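Local coordinates for ribokinase (Thermotoga maritima, PDB 1VM7), which probably phosphorylates D-ribose at O-5 with ATP and a divalent cation, most likely magnesium, giving D-ribose 5-phosphate, and works as a homodimer, at residues F34-P37 / G38-Q41. Residues are numbered along the deposited sequence; the frame is centred on the assembly and turned at random.
Sequences FTKP and GETQ
K36 and E39 meet through one carboxylate oxygen that takes two donors. The backbone N of K36 reaches OE1 of E39 at 2.9 Å, nearly straight (176° at the hydrogen), on the anti side of OE1 and somewhat out of the carboxylate plane. NZ of K36 closes a salt bridge to the same OE1 of E39 at 2.6 Å, but from above the plane and from the opposite face to the amide. Bent at its last two torsions, the lysine folds its ammonium back over an extended glutamate, whose OE2 is hydrogen-bonded to NE2 of H33.

N of E39 donates to O of K36 at 3.0 Å; with P37 second at polyproline-like backbone angles and G38 third in a left-handed conformation (phi 84°) that suits glycine, this makes K36 to E39 a type II beta turn. It leads into strand 40-51, an edge of the small four-stranded lid sheet of ribokinases; T40 and Q41 pair in parallel with a strand of the second subunit, carrying the sheet across the dimer interface.

Where the strand begins, NE2 of Q41 donates to OG1 of T35 at 2.9 Å, the hydroxyl lying close to the amide plane although the bond is bent (135°). That hydroxyl's principal partner is the carboxylate OE2 of E109; O of H33 takes the same amide nitrogen. Apolar contact comes from CG2 of T35, 3.8 Å from CB of E39.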
ATOM      1  N   PHE A  34     -15.167   3.849  -2.556  1.00 31.77           N
ATOM      2  CA  PHE A  34     -14.053   3.629  -3.448  1.00 32.44           C
ATOM      3  C   PHE A  34     -13.532   4.985  -3.906  1.00 32.33           C
ATOM      4  O   PHE A  34     -14.293   5.829  -4.396  1.00 32.31           O
ATOM      5  CB  PHE A  34     -14.447   2.755  -4.643  1.00 32.94           C
ATOM      6  CG  PHE A  34     -14.543   1.282  -4.309  1.00 33.09           C
ATOM      7  CD1 PHE A  34     -13.433   0.587  -3.877  1.00 33.38           C
ATOM      8  CD2 PHE A  34     -15.755   0.599  -4.435  1.00 33.69           C
ATOM      9  CE1 PHE A  34     -13.512  -0.757  -3.563  1.00 32.48           C
ATOM     10  CE2 PHE A  34     -15.836  -0.737  -4.143  1.00 32.64           C
ATOM     11  CZ  PHE A  34     -14.709  -1.419  -3.698  1.00 33.51           C
ATOM     12  N   THR A  35     -12.227   5.172  -3.786  1.00 32.05           N
ATOM     13  CA  THR A  35     -11.600   6.405  -4.214  1.00 31.66           C
ATOM     14  C   THR A  35     -11.791   6.607  -5.725  1.00 32.57           C
ATOM     15  O   THR A  35     -11.527   5.719  -6.536  1.00 32.16           O
ATOM     16  CB  THR A  35     -10.116   6.471  -3.829  1.00 32.11           C
ATOM     17  OG1 THR A  35      -9.946   6.014  -2.484  1.00 30.42           O
ATOM     18  CG2 THR A  35      -9.562   7.920  -3.947  1.00 29.78           C
ATOM     19  N   LYS A  36     -12.300   7.778  -6.088  1.00 32.50           N
ATOM     20  CA  LYS A  36     -12.547   8.110  -7.460  1.00 33.10           C
ATOM     21  C   LYS A  36     -11.254   8.618  -8.136  1.00 33.30           C
ATOM     22  O   LYS A  36     -10.355   9.106  -7.460  1.00 33.59           O
ATOM     23  CB  LYS A  36     -13.614   9.211  -7.509  1.00 33.76           C
ATOM     24  CG  LYS A  36     -14.953   8.847  -6.859  1.00 34.88           C
ATOM     25  CD  LYS A  36     -15.938   9.990  -6.913  1.00 35.23           C
ATOM     26  CE  LYS A  36     -15.565  11.066  -5.891  1.00 39.95           C
ATOM     27  NZ  LYS A  36     -15.466  10.589  -4.439  1.00 39.57           N
ATOM     28  N   PRO A  37     -11.149   8.509  -9.475  1.00 33.48           N
ATOM     29  CA  PRO A  37     -10.033   9.166 -10.157  1.00 33.71           C
ATOM     30  C   PRO A  37      -9.930  10.652  -9.769  1.00 33.71           C
ATOM     31  O   PRO A  37     -10.940  11.356  -9.725  1.00 33.48           O
ATOM     32  CB  PRO A  37     -10.397   9.007 -11.626  1.00 34.01           C
ATOM     33  CG  PRO A  37     -11.173   7.647 -11.622  1.00 34.90           C
ATOM     34  CD  PRO A  37     -12.025   7.787 -10.416  1.00 33.51           C
ATOM     35  N   GLY A  38      -8.732  11.109  -9.432  1.00 33.77           N
ATOM     36  CA  GLY A  38      -8.529  12.523  -9.063  1.00 33.81           C
ATOM     37  C   GLY A  38      -8.830  12.822  -7.602  1.00 33.71           C
ATOM     38  O   GLY A  38      -8.590  13.920  -7.122  1.00 33.79           O
ATOM     39  N   GLU A  39      -9.357  11.846  -6.879  1.00 33.72           N
ATOM     40  CA  GLU A  39      -9.725  12.045  -5.493  1.00 33.13           C
ATOM     41  C   GLU A  39      -8.570  11.655  -4.583  1.00 32.68           C
ATOM     42  O   GLU A  39      -7.870  10.685  -4.851  1.00 32.90           O
ATOM     43  CB  GLU A  39     -10.959  11.221  -5.132  1.00 33.46           C
ATOM     44  CG  GLU A  39     -11.391  11.396  -3.667  1.00 34.24           C
ATOM     45  CD  GLU A  39     -12.564  10.526  -3.258  1.00 34.73           C
ATOM     46  OE1 GLU A  39     -13.034   9.679  -4.085  1.00 34.05           O
ATOM     47  OE2 GLU A  39     -12.988  10.698  -2.086  1.00 33.05           O
ATOM     48  N   THR A  40      -8.385  12.425  -3.514  1.00 32.19           N
ATOM     49  CA  THR A  40      -7.527  12.066  -2.399  1.00 32.74           C
ATOM     50  C   THR A  40      -8.462  11.713  -1.247  1.00 33.09           C
ATOM     51  O   THR A  40      -9.300  12.516  -0.853  1.00 33.29           O
ATOM     52  CB  THR A  40      -6.580  13.234  -1.977  1.00 32.98           C
ATOM     53  OG1 THR A  40      -5.688  13.548  -3.051  1.00 32.38           O
ATOM     54  CG2 THR A  40      -5.723  12.874  -0.729  1.00 32.52           C
ATOM     55  N   GLN A  41      -8.343  10.515  -0.710  1.00 32.97           N
ATOM     56  CA  GLN A  41      -9.221  10.082   0.377  1.00 33.31           C
ATOM     57  C   GLN A  41      -8.384   9.541   1.516  1.00 33.86           C
ATOM     58  O   GLN A  41      -7.437   8.803   1.287  1.00 33.78           O
ATOM     59  CB  GLN A  41     -10.169   8.978  -0.113  1.00 33.05           C
ATOM     60  CG  GLN A  41     -11.215   8.583   0.954  1.00 33.07           C
ATOM     61  CD  GLN A  41     -12.219   7.545   0.507  1.00 32.03           C
ATOM     62  OE1 GLN A  41     -13.258   7.366   1.159  1.00 31.84           O
ATOM     63  NE2 GLN A  41     -11.917   6.840  -0.576  1.00 25.65           N
TER